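Local coordinates for protein phytoene synthase (Enterococcus hirae, PDB 5IYS) that probably joins two farnesyl diphosphate molecules head to head with the help of magnesium, as dehydrosqualene and squalene synthases do, at residues E123-L128 against M190-V195; T168-D173 against I183-E188; V174-Q179 against D265-V270. All blocks are in the same frame, centred on the assembly; numbering follows the deposited sequence.

From the N terminus, the chain first reaches the start of helix 125-143, where 123-128 meets 190-195 at the end of helix 187-193; contact 1 thus closes a loop that holds helix 155-172. Contact 2 is nested inside that loop: 168-173, the end of helix 155-172, packs on 183-188 only ten residues further on. Contact 3 crosses both, since 174-179 lies within their loops while 265-270 comes from the segment between helices 236-258 and 272-287. Contacts 1 and 2 touch through the Glu123-Lys187 salt bridge, and contacts 2 and 3 through a long, weak ion pair of Asp173 and Lys267, beside the thiodiphosphates.

Contact 1 (E123-L128 against M190-V195); sequences ETRKDL and MTRFGV
Arg125 reaches over from the first turn of helix 125-143 and sets its NH2 4.0 Å from NH1 of Arg192, which lies over one face of the Arg125 guanidinium. The two side chains cross at about a right angle, yet their flat ends are turned only 33° apart. Arg192 runs straight from CG to NE, with CG on the far side from its backbone N (chi1 156°), and this brings its guanidinium against the Phe193 ring. There CZ of Phe193 sits 3.3 Å above the guanidinium plane of Arg192, offset toward the rim, while CG of Arg192 lies over the rim of one ring face. The same ring meets Arg125 obliquely, CE2 of Phe193 standing 4.4 Å from NH2 of Arg125.

Both segments carry a helix-end motif. Thr124 N-caps helix 125-143 in a capping box with Asp127: Asp127 N donates to Thr124 OG1 at 3.0 Å, and Asp127 OD2 takes both Thr124 N, on its anti lone pair, and Thr124 OG1, from above the carboxylate plane at 2.6 Å. Gly194, with positive phi, follows helix 187-193 in a Schellman motif, Val195 N bonding to Met190 O at 2.8 Å. This small surface contact thus joins the start of one helix to the last turn of another, beside helix 207-227 and away from the metal and ligand sites.

Like charges this close probably repel. Arg125, however, has a salt bridge from NE to Asp189 and a hydrogen bond from NH2 to Ser215, so its charge is probably offset by Asp189, with the exposed Arg192 lying at the surface.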
loop_
_atom_site.group_PDB
_atom_site.type_symbol
_atom_site.label_atom_id
_atom_site.label_comp_id
_atom_site.label_asym_id
_atom_site.label_seq_id
_atom_site.Cartn_x
_atom_site.Cartn_y
_atom_site.Cartn_z
ATOM N N GLU A 123 -12.593 15.910 5.154
ATOM C CA GLU A 123 -13.966 16.389 5.225
ATOM C C GLU A 123 -14.863 15.629 4.255
ATOM O O GLU A 123 -15.986 15.239 4.599
ATOM C CB GLU A 123 -14.034 17.913 5.015
ATOM C CG GLU A 123 -12.777 18.642 5.506
ATOM C CD GLU A 123 -13.054 19.880 6.347
ATOM O OE1 GLU A 123 -12.531 20.959 5.998
ATOM O OE2 GLU A 123 -13.744 19.772 7.387
ATOM N N THR A 124 -14.327 15.295 3.084
ATOM C CA THR A 124 -15.140 14.621 2.072
ATOM C C THR A 124 -14.471 13.319 1.589
ATOM O O THR A 124 -13.285 13.122 1.831
ATOM C CB THR A 124 -15.345 15.547 0.866
ATOM O OG1 THR A 124 -14.066 15.855 0.312
ATOM C CG2 THR A 124 -15.991 16.873 1.299
ATOM N N ARG A 125 -15.192 12.505 0.819
ATOM C CA ARG A 125 -14.600 11.338 0.172
ATOM C C ARG A 125 -13.623 11.747 -0.917
ATOM O O ARG A 125 -12.658 11.043 -1.189
ATOM C CB ARG A 125 -15.683 10.445 -0.431
ATOM C CG ARG A 125 -16.452 9.659 0.616
ATOM C CD ARG A 125 -16.815 8.265 0.132
ATOM N NE ARG A 125 -17.656 7.561 1.101
ATOM C CZ ARG A 125 -18.358 6.461 0.841
ATOM N NH1 ARG A 125 -18.341 5.919 -0.373
ATOM N NH2 ARG A 125 -19.107 5.918 1.796
ATOM N N LYS A 126 -13.880 12.883 -1.555
ATOM C CA LYS A 126 -12.893 13.449 -2.474
ATOM C C LYS A 126 -11.568 13.715 -1.774
ATOM O O LYS A 126 -10.491 13.450 -2.337
ATOM C CB LYS A 126 -13.423 14.750 -3.076
ATOM C CG LYS A 126 -12.709 15.200 -4.341
ATOM C CD LYS A 126 -13.726 15.769 -5.334
ATOM C CE LYS A 126 -13.089 16.726 -6.334
ATOM N NZ LYS A 126 -14.091 17.643 -6.960
ATOM N N ASP A 127 -11.649 14.324 -0.593
ATOM C CA ASP A 127 -10.447 14.597 0.191
ATOM C C ASP A 127 -9.751 13.272 0.511
ATOM O O ASP A 127 -8.519 13.157 0.447
ATOM C CB ASP A 127 -10.770 15.304 1.508
ATOM C CG ASP A 127 -11.229 16.738 1.314
ATOM O OD1 ASP A 127 -10.548 17.492 0.595
ATOM O OD2 ASP A 127 -12.304 17.091 1.839
ATOM N N LEU A 128 -10.546 12.295 0.924
ATOM C CA LEU A 128 -9.970 11.019 1.336
ATOM C C LEU A 128 -9.344 10.334 0.120
ATOM O O LEU A 128 -8.285 9.717 0.229
ATOM C CB LEU A 128 -11.023 10.100 1.966
ATOM C CG LEU A 128 -10.541 8.728 2.486
ATOM C CD1 LEU A 128 -9.337 8.837 3.437
ATOM C CD2 LEU A 128 -11.666 7.959 3.174
ATOM N N MET A 190 -19.595 10.253 8.302
ATOM C CA MET A 190 -20.037 10.199 9.692
ATOM C C MET A 190 -21.399 10.867 9.880
ATOM O O MET A 190 -22.281 10.303 10.532
ATOM C CB MET A 190 -19.025 10.915 10.573
ATOM C CG MET A 190 -17.600 10.584 10.216
ATOM S SD MET A 190 -16.762 9.990 11.689
ATOM C CE MET A 190 -17.527 8.372 11.740
ATOM N N THR A 191 -21.588 12.002 9.210
ATOM C CA THR A 191 -22.883 12.682 9.182
ATOM C C THR A 191 -23.970 11.896 8.426
ATOM O O THR A 191 -25.067 11.700 8.954
ATOM C CB THR A 191 -22.737 14.113 8.635
ATOM O OG1 THR A 191 -21.821 14.846 9.461
ATOM C CG2 THR A 191 -24.076 14.823 8.597
ATOM N N ARG A 192 -23.644 11.378 7.243
ATOM C CA ARG A 192 -24.609 10.661 6.402
ATOM C C ARG A 192 -25.170 9.428 7.121
ATOM O O ARG A 192 -26.379 9.159 7.060
ATOM C CB ARG A 192 -23.977 10.303 5.043
ATOM C CG ARG A 192 -24.602 9.119 4.299
ATOM C CD ARG A 192 -23.915 8.859 2.954
ATOM N NE ARG A 192 -24.513 7.736 2.227
ATOM C CZ ARG A 192 -23.906 7.058 1.257
ATOM N NH1 ARG A 192 -22.676 7.385 0.874
ATOM N NH2 ARG A 192 -24.518 6.026 0.692
ATOM N N PHE A 193 -24.310 8.729 7.863
ATOM C CA PHE A 193 -24.694 7.462 8.474
ATOM C C PHE A 193 -25.039 7.618 9.955
ATOM O O PHE A 193 -25.381 6.644 10.618
ATOM C CB PHE A 193 -23.618 6.384 8.259
ATOM C CG PHE A 193 -23.482 5.943 6.824
ATOM C CD1 PHE A 193 -24.391 5.053 6.265
ATOM C CD2 PHE A 193 -22.510 6.505 6.004
ATOM C CE1 PHE A 193 -24.307 4.683 4.916
ATOM C CE2 PHE A 193 -22.426 6.159 4.667
ATOM C CZ PHE A 193 -23.293 5.228 4.124
ATOM N N GLY A 194 -24.918 8.835 10.474
ATOM C CA GLY A 194 -25.195 9.103 11.884
ATOM C C GLY A 194 -24.250 8.398 12.841
ATOM O O GLY A 194 -24.681 7.786 13.817
ATOM N N VAL A 195 -22.955 8.460 12.539
ATOM C CA VAL A 195 -21.924 7.953 13.438
ATOM C C VAL A 195 -21.379 9.077 14.304
ATOM O O VAL A 195 -21.018 10.132 13.803
ATOM C CB VAL A 195 -20.735 7.330 12.656
ATOM C CG1 VAL A 195 -19.666 6.837 13.634
ATOM C CG2 VAL A 195 -21.243 6.179 11.795
#

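Contact 2 (T168-D173 against I183-E188); sequences TNILRD and IYLTKE. With MG (magnesium ion), chain D; FPS (S-[(2E,6E)-3,7,11-trimethyldodeca-2,6,10-trienyl] trihydrogen thiodiphosphate), chain G; FPS (S-[(2E,6E)-3,7,11-trimethyldodeca-2,6,10-trienyl] trihydrogen thiodiphosphate), chain H.
Asn169 OD1 binds the magnesium ion at 2.1 Å and shares it with O2A of the chain H thiodiphosphate and three waters. CG of Asn169 stands anti to the backbone N (chi1 -175°), which carries the amide off helix 155-172 toward the two ligands. Asn169 ND2 donates weakly to O3A of the chain H ligand at 3.4 Å and bonds to Tyr249. Arg172 serves the second ligand, NH1 giving O2B of the chain G thiodiphosphate a bond of 2.7 Å at 159°. Arg172 NE reaches Asp173 OD1 at 2.9 Å from above the carboxylate plane, and Arg172 NH2 reaches Asp173 OD2 at 3.0 Å on its syn lone pair, a salt bridge whose two-point grip fixes how the guanidinium is rotated. Asp173, a magnesium ligand in a structure of this protein, does not coordinate the ion here, its OD2 being 3.7 Å from the magnesium. Asn169 and Asp173, four residues apart, are consistent with the family's second metal-binding motif, across the pocket from DDxxD.

On the neighbouring side of the helix the contact turns apolar. Ile170 CG2 rests 3.7 Å from CB of Tyr184, and the two side chains cross at about a right angle; Ile170 CG2 also faces CD2 of Leu185 at 4.3 Å. The Tyr184 ring leads away toward Asp56 and Asp60, which fit the DDxxD motif and bind other magnesium ions, and its hydroxyl bonds to Arg182. Leu185 continues onto helix 207-227, while Leu171 and Arg172 lie against helix 236-258, placing the end of helix 155-172 among these helices.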
loop_
_atom_site.group_PDB
_atom_site.type_symbol
_atom_site.label_atom_id
_atom_site.label_comp_id
_atom_site.label_asym_id
_atom_site.label_seq_id
_atom_site.Cartn_x
_atom_site.Cartn_y
_atom_site.Cartn_z
ATOM N N THR A 168 -8.931 -0.317 2.539
ATOM C CA THR A 168 -8.939 -1.548 3.338
ATOM C C THR A 168 -8.140 -1.364 4.633
ATOM O O THR A 168 -8.583 -1.747 5.724
ATOM C CB THR A 168 -8.318 -2.702 2.516
ATOM O OG1 THR A 168 -9.050 -2.864 1.282
ATOM C CG2 THR A 168 -8.328 -4.009 3.308
ATOM N N ASN A 169 -6.965 -0.757 4.524
ATOM C CA ASN A 169 -6.148 -0.477 5.714
ATOM C C ASN A 169 -6.872 0.407 6.740
ATOM O O ASN A 169 -6.856 0.143 7.963
ATOM C CB ASN A 169 -4.806 0.123 5.278
ATOM C CG ASN A 169 -3.851 0.338 6.445
ATOM O OD1 ASN A 169 -4.035 1.268 7.213
ATOM N ND2 ASN A 169 -2.822 -0.506 6.567
ATOM N N ILE A 170 -7.580 1.401 6.213
ATOM C CA ILE A 170 -8.374 2.320 7.021
ATOM C C ILE A 170 -9.488 1.571 7.779
ATOM O O ILE A 170 -9.675 1.725 9.005
ATOM C CB ILE A 170 -8.975 3.425 6.112
ATOM C CG1 ILE A 170 -7.910 4.475 5.746
ATOM C CG2 ILE A 170 -10.112 4.130 6.804
ATOM C CD1 ILE A 170 -8.310 5.434 4.596
ATOM N N LEU A 171 -10.184 0.711 7.046
ATOM C CA LEU A 171 -11.339 -0.026 7.558
ATOM C C LEU A 171 -10.897 -1.089 8.544
ATOM O O LEU A 171 -11.619 -1.452 9.481
ATOM C CB LEU A 171 -12.097 -0.665 6.387
ATOM C CG LEU A 171 -12.918 0.341 5.567
ATOM C CD1 LEU A 171 -13.320 -0.275 4.253
ATOM C CD2 LEU A 171 -14.200 0.790 6.352
ATOM N N ARG A 172 -9.681 -1.575 8.356
ATOM C CA ARG A 172 -9.143 -2.590 9.259
ATOM C C ARG A 172 -8.801 -1.965 10.613
ATOM O O ARG A 172 -8.872 -2.638 11.648
ATOM C CB ARG A 172 -7.919 -3.254 8.605
ATOM C CG ARG A 172 -7.269 -4.386 9.408
ATOM C CD ARG A 172 -5.925 -4.753 8.762
ATOM N NE ARG A 172 -4.959 -3.678 9.006
ATOM C CZ ARG A 172 -3.729 -3.635 8.508
ATOM N NH1 ARG A 172 -3.355 -4.535 7.611
ATOM N NH2 ARG A 172 -2.893 -2.680 8.899
ATOM N N ASP A 173 -8.418 -0.693 10.632
ATOM C CA ASP A 173 -7.675 -0.157 11.771
ATOM C C ASP A 173 -8.424 0.995 12.453
ATOM O O ASP A 173 -7.815 1.810 13.154
ATOM C CB ASP A 173 -6.292 0.360 11.350
ATOM C CG ASP A 173 -5.336 -0.743 10.886
ATOM O OD1 ASP A 173 -5.566 -1.931 11.193
ATOM O OD2 ASP A 173 -4.332 -0.403 10.219
ATOM N N ILE A 183 -8.734 10.059 12.680
ATOM C CA ILE A 183 -9.955 9.559 12.057
ATOM C C ILE A 183 -9.797 9.734 10.560
ATOM O O ILE A 183 -9.695 10.862 10.086
ATOM C CB ILE A 183 -11.225 10.309 12.546
ATOM C CG1 ILE A 183 -11.368 10.163 14.068
ATOM C CG2 ILE A 183 -12.478 9.790 11.822
ATOM C CD1 ILE A 183 -12.617 10.844 14.651
ATOM N N TYR A 184 -9.709 8.619 9.838
ATOM C CA TYR A 184 -9.724 8.662 8.373
ATOM C C TYR A 184 -11.120 8.653 7.752
ATOM O O TYR A 184 -11.311 9.047 6.604
ATOM C CB TYR A 184 -8.873 7.501 7.826
ATOM C CG TYR A 184 -7.400 7.673 8.132
ATOM C CD1 TYR A 184 -6.584 8.448 7.310
ATOM C CD2 TYR A 184 -6.832 7.092 9.268
ATOM C CE1 TYR A 184 -5.250 8.611 7.586
ATOM C CE2 TYR A 184 -5.489 7.243 9.551
ATOM C CZ TYR A 184 -4.702 7.994 8.695
ATOM O OH TYR A 184 -3.356 8.135 8.963
ATOM N N LEU A 185 -12.095 8.092 8.452
ATOM C CA LEU A 185 -13.469 8.148 7.965
ATOM C C LEU A 185 -13.872 9.618 7.772
ATOM O O LEU A 185 -13.387 10.488 8.493
ATOM C CB LEU A 185 -14.414 7.482 8.973
ATOM C CG LEU A 185 -14.066 6.046 9.362
ATOM C CD1 LEU A 185 -15.033 5.559 10.449
ATOM C CD2 LEU A 185 -14.092 5.116 8.148
ATOM N N THR A 186 -14.651 9.901 6.735
ATOM C CA THR A 186 -14.896 11.281 6.370
ATOM C C THR A 186 -15.956 11.920 7.261
ATOM O O THR A 186 -16.847 11.250 7.796
ATOM C CB THR A 186 -15.230 11.469 4.880
ATOM O OG1 THR A 186 -16.552 10.994 4.600
ATOM C CG2 THR A 186 -14.216 10.728 4.008
ATOM N N LYS A 187 -15.783 13.211 7.512
ATOM C CA LYS A 187 -16.841 13.967 8.175
ATOM C C LYS A 187 -18.202 13.809 7.507
ATOM O O LYS A 187 -19.215 13.558 8.163
ATOM C CB LYS A 187 -16.435 15.426 8.299
ATOM C CG LYS A 187 -15.349 15.623 9.324
ATOM C CD LYS A 187 -15.130 17.107 9.588
ATOM C CE LYS A 187 -13.894 17.341 10.454
ATOM N NZ LYS A 187 -13.360 18.711 10.204
ATOM N N GLU A 188 -18.206 13.824 6.183
ATOM C CA GLU A 188 -19.440 13.683 5.441
ATOM C C GLU A 188 -20.104 12.321 5.603
ATOM O O GLU A 188 -21.314 12.240 5.842
ATOM C CB GLU A 188 -19.205 14.087 3.992
ATOM C CG GLU A 188 -19.808 13.193 2.936
ATOM C CD GLU A 188 -19.387 13.649 1.550
ATOM O OE1 GLU A 188 -18.503 12.996 0.945
ATOM O OE2 GLU A 188 -19.855 14.734 1.138
HETATM MG MG MG D . -3.547 2.815 8.608
HETATM C C1 FPS G . 0.131 -1.657 3.408
HETATM S S1 FPS G . 1.853 -1.647 3.739
HETATM C C2 FPS G . 0.066 -1.108 1.995
HETATM C C3 FPS G . -0.917 -0.318 1.529
HETATM C C4 FPS G . -2.076 0.062 2.402
HETATM C C5 FPS G . -0.906 0.189 0.100
HETATM C C6 FPS G . 0.299 -0.247 -0.733
HETATM C C7 FPS G . -0.017 -0.008 -2.196
HETATM C C8 FPS G . 0.403 -0.841 -3.166
HETATM C C10 FPS G . 0.132 -0.430 -4.597
HETATM C C9 FPS G . 1.180 -2.106 -2.891
HETATM C C11 FPS G . -0.633 -1.551 -5.305
HETATM C C12 FPS G . -0.768 -1.260 -6.791
HETATM C C13 FPS G . 0.080 -1.712 -7.743
HETATM C C14 FPS G . -0.177 -1.383 -9.192
HETATM C C15 FPS G . 1.271 -2.572 -7.411
HETATM P PA FPS G . 2.336 -2.919 5.291
HETATM O O1A FPS G . 3.715 -3.400 5.178
HETATM O O2A FPS G . 2.315 -1.894 6.544
HETATM O O3A FPS G . 1.257 -4.045 5.629
HETATM P PB FPS G . 0.073 -3.607 6.652
HETATM O O1B FPS G . 0.419 -4.000 8.062
HETATM O O2B FPS G . -1.149 -4.272 6.064
HETATM O O3B FPS G . -0.180 -2.116 6.689
HETATM C C1 FPS H . 0.730 1.498 5.352
HETATM S S1 FPS H . -0.799 2.315 5.688
HETATM C C2 FPS H . 1.735 2.506 4.850
HETATM C C3 FPS H . 1.686 3.110 3.649
HETATM C C4 FPS H . 0.551 2.934 2.676
HETATM C C5 FPS H . 2.811 4.055 3.294
HETATM C C6 FPS H . 4.092 3.299 2.943
HETATM C C7 FPS H . 3.804 2.166 1.972
HETATM C C8 FPS H . 4.301 0.936 2.169
HETATM C C10 FPS H . 3.904 -0.131 1.177
HETATM C C9 FPS H . 5.135 0.614 3.381
HETATM C C11 FPS H . 4.879 -0.271 0.030
HETATM C C12 FPS H . 4.520 -1.629 -0.558
HETATM C C13 FPS H . 5.107 -2.161 -1.647
HETATM C C14 FPS H . 6.198 -1.477 -2.412
HETATM C C15 FPS H . 4.632 -3.498 -2.122
HETATM P PA FPS H . -0.530 2.711 7.673
HETATM O O1A FPS H . 0.656 3.586 7.843
HETATM O O2A FPS H . -1.835 3.476 8.221
HETATM O O3A FPS H . -0.563 1.291 8.454
HETATM P PB FPS H . 0.636 0.533 9.180
HETATM O O1B FPS H . 0.245 0.494 10.634
HETATM O O2B FPS H . 1.973 1.227 9.042
HETATM O O3B FPS H . 0.714 -0.843 8.554
HETATM O O HOH W 1 -5.311 2.804 9.010
HETATM O O HOH W 2 -4.056 4.503 7.719
HETATM O O HOH W 3 -3.163 1.384 9.376
#

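Contact 3 (V174-Q179 against D265-V270); sequences VGEDYQ and DNKNKV
Glu176 uses both carboxylate oxygens against the segment 265-270. Its OE2 accepts a weak but fairly straight hydrogen bond from the backbone N of Asp265, 3.3 Å at 163°. Its OE1 lies 3.4 Å from CE of Lys267, so the acid meets the methylene next to the ammonium rather than the ammonium itself, Glu176 OE1 and Lys267 NZ being 4.5 Å apart. A water lies between the segments, accepting from Asn266 N at 2.9 Å and standing 3.1 Å from Glu176 OE1, to which it may donate.

Behind this shell, a bend at chi2 (130°) in Glu176 turns the carboxylate from helix 174-179 toward the other segment. Lys267 runs extended until its last torsion, where a bend directs NZ away from Glu176 to a salt bridge with O1B of a bound thiodiphosphate; Asp173 adds a long, weak ion pair. Further out, Lys269 folds back on its own segment: its NZ makes a salt bridge to Asp265 OD2 at 3.1 Å, approached from above the carboxylate plane, and also bonds to Gln259. The backbone of Gly175 joins Leu263, a second tie between this short helix and the loop leading from helix 236-258.

The ammonium of Lys267 is probably balanced mainly by the ligand's diphosphate group. Glu176, beyond salt-bridge range, probably adds little to that balance; its weak bond to Asp265 N ties the loop to helix 174-179.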
loop_
_atom_site.group_PDB
_atom_site.type_symbol
_atom_site.label_atom_id
_atom_site.label_comp_id
_atom_site.label_asym_id
_atom_site.label_seq_id
_atom_site.Cartn_x
_atom_site.Cartn_y
_atom_site.Cartn_z
ATOM N N VAL A 174 -9.743 1.058 12.302
ATOM C CA VAL A 174 -10.470 2.212 12.813
ATOM C C VAL A 174 -10.172 2.479 14.300
ATOM O O VAL A 174 -9.907 3.616 14.701
ATOM C CB VAL A 174 -11.971 2.083 12.583
ATOM C CG1 VAL A 174 -12.711 3.189 13.315
ATOM C CG2 VAL A 174 -12.297 2.092 11.085
ATOM N N GLY A 175 -10.196 1.436 15.120
ATOM C CA GLY A 175 -10.051 1.631 16.568
ATOM C C GLY A 175 -8.669 2.083 17.008
ATOM O O GLY A 175 -8.539 3.026 17.804
ATOM N N GLU A 176 -7.646 1.384 16.525
ATOM C CA GLU A 176 -6.243 1.716 16.805
ATOM C C GLU A 176 -5.933 3.123 16.297
ATOM O O GLU A 176 -5.300 3.916 17.003
ATOM C CB GLU A 176 -5.284 0.683 16.186
ATOM C CG GLU A 176 -4.782 -0.394 17.178
ATOM C CD GLU A 176 -4.929 -1.838 16.680
ATOM O OE1 GLU A 176 -4.482 -2.128 15.544
ATOM O OE2 GLU A 176 -5.447 -2.704 17.433
ATOM N N ASP A 177 -6.474 3.475 15.131
ATOM C CA ASP A 177 -6.254 4.826 14.580
ATOM C C ASP A 177 -6.828 5.894 15.520
ATOM O O ASP A 177 -6.149 6.864 15.878
ATOM C CB ASP A 177 -6.885 4.962 13.194
ATOM C CG ASP A 177 -6.026 4.343 12.091
ATOM O OD1 ASP A 177 -4.846 4.066 12.358
ATOM O OD2 ASP A 177 -6.542 4.107 10.977
ATOM N N TYR A 178 -8.090 5.716 15.903
ATOM C CA TYR A 178 -8.745 6.696 16.761
ATOM C C TYR A 178 -7.977 6.868 18.065
ATOM O O TYR A 178 -7.875 7.985 18.592
ATOM C CB TYR A 178 -10.187 6.301 17.071
ATOM C CG TYR A 178 -10.898 7.346 17.907
ATOM C CD1 TYR A 178 -11.251 8.571 17.363
ATOM C CD2 TYR A 178 -11.179 7.120 19.247
ATOM C CE1 TYR A 178 -11.880 9.530 18.130
ATOM C CE2 TYR A 178 -11.811 8.074 20.022
ATOM C CZ TYR A 178 -12.163 9.273 19.452
ATOM O OH TYR A 178 -12.794 10.231 20.217
ATOM N N GLN A 179 -7.521 5.750 18.624
ATOM C CA GLN A 179 -6.727 5.760 19.853
ATOM C C GLN A 179 -5.547 6.697 19.693
ATOM O O GLN A 179 -5.069 7.270 20.669
ATOM C CB GLN A 179 -6.164 4.374 20.150
ATOM C CG GLN A 179 -7.109 3.434 20.863
ATOM C CD GLN A 179 -6.419 2.151 21.301
ATOM O OE1 GLN A 179 -5.478 1.675 20.653
ATOM N NE2 GLN A 179 -6.910 1.559 22.387
ATOM N N ASP A 265 -7.761 -5.023 16.808
ATOM C CA ASP A 265 -7.131 -6.329 16.726
ATOM C C ASP A 265 -7.509 -7.041 15.428
ATOM O O ASP A 265 -7.900 -8.211 15.447
ATOM C CB ASP A 265 -7.521 -7.175 17.950
ATOM C CG ASP A 265 -6.835 -8.523 17.961
ATOM O OD1 ASP A 265 -5.615 -8.558 17.706
ATOM O OD2 ASP A 265 -7.524 -9.547 18.160
ATOM N N ASN A 266 -7.347 -6.344 14.306
ATOM C CA ASN A 266 -7.766 -6.864 13.004
ATOM C C ASN A 266 -6.572 -7.200 12.109
ATOM O O ASN A 266 -6.738 -7.711 10.999
ATOM C CB ASN A 266 -8.670 -5.852 12.286
ATOM C CG ASN A 266 -10.029 -5.697 12.958
ATOM O OD1 ASN A 266 -10.619 -4.617 12.962
ATOM N ND2 ASN A 266 -10.564 -6.801 13.453
ATOM N N LYS A 267 -5.372 -6.946 12.618
ATOM C CA LYS A 267 -4.163 -7.166 11.848
ATOM C C LYS A 267 -3.696 -8.608 11.999
ATOM O O LYS A 267 -3.932 -9.239 13.036
ATOM C CB LYS A 267 -3.043 -6.233 12.311
ATOM C CG LYS A 267 -3.224 -4.773 11.951
ATOM C CD LYS A 267 -2.040 -3.952 12.472
ATOM C CE LYS A 267 -2.473 -2.517 12.782
ATOM N NZ LYS A 267 -1.628 -1.443 12.143
ATOM N N ASN A 268 -2.967 -9.083 10.994
ATOM C CA ASN A 268 -2.311 -10.382 11.090
ATOM C C ASN A 268 -3.361 -11.444 11.387
ATOM O O ASN A 268 -3.094 -12.390 12.129
ATOM C CB ASN A 268 -1.260 -10.363 12.207
ATOM C CG ASN A 268 -0.148 -9.358 11.946
ATOM O OD1 ASN A 268 0.434 -9.310 10.856
ATOM N ND2 ASN A 268 0.160 -8.556 12.957
ATOM N N LYS A 269 -4.558 -11.275 10.822
ATOM C CA LYS A 269 -5.637 -12.239 11.043
ATOM C C LYS A 269 -5.887 -13.160 9.853
ATOM O O LYS A 269 -6.672 -14.102 9.955
ATOM C CB LYS A 269 -6.941 -11.559 11.462
ATOM C CG LYS A 269 -6.937 -11.018 12.877
ATOM C CD LYS A 269 -6.814 -12.163 13.877
ATOM C CE LYS A 269 -6.842 -11.651 15.313
ATOM N NZ LYS A 269 -8.238 -11.515 15.812
ATOM N N VAL A 270 -5.260 -12.852 8.720
ATOM C CA VAL A 270 -5.273 -13.765 7.580
ATOM C C VAL A 270 -4.221 -14.869 7.731
ATOM O O VAL A 270 -3.015 -14.623 7.683
ATOM C CB VAL A 270 -5.084 -13.003 6.256
ATOM C CG1 VAL A 270 -5.171 -13.956 5.057
ATOM C CG2 VAL A 270 -6.148 -11.901 6.157
HETATM O O HOH W 4 -6.614 -3.608 13.762
#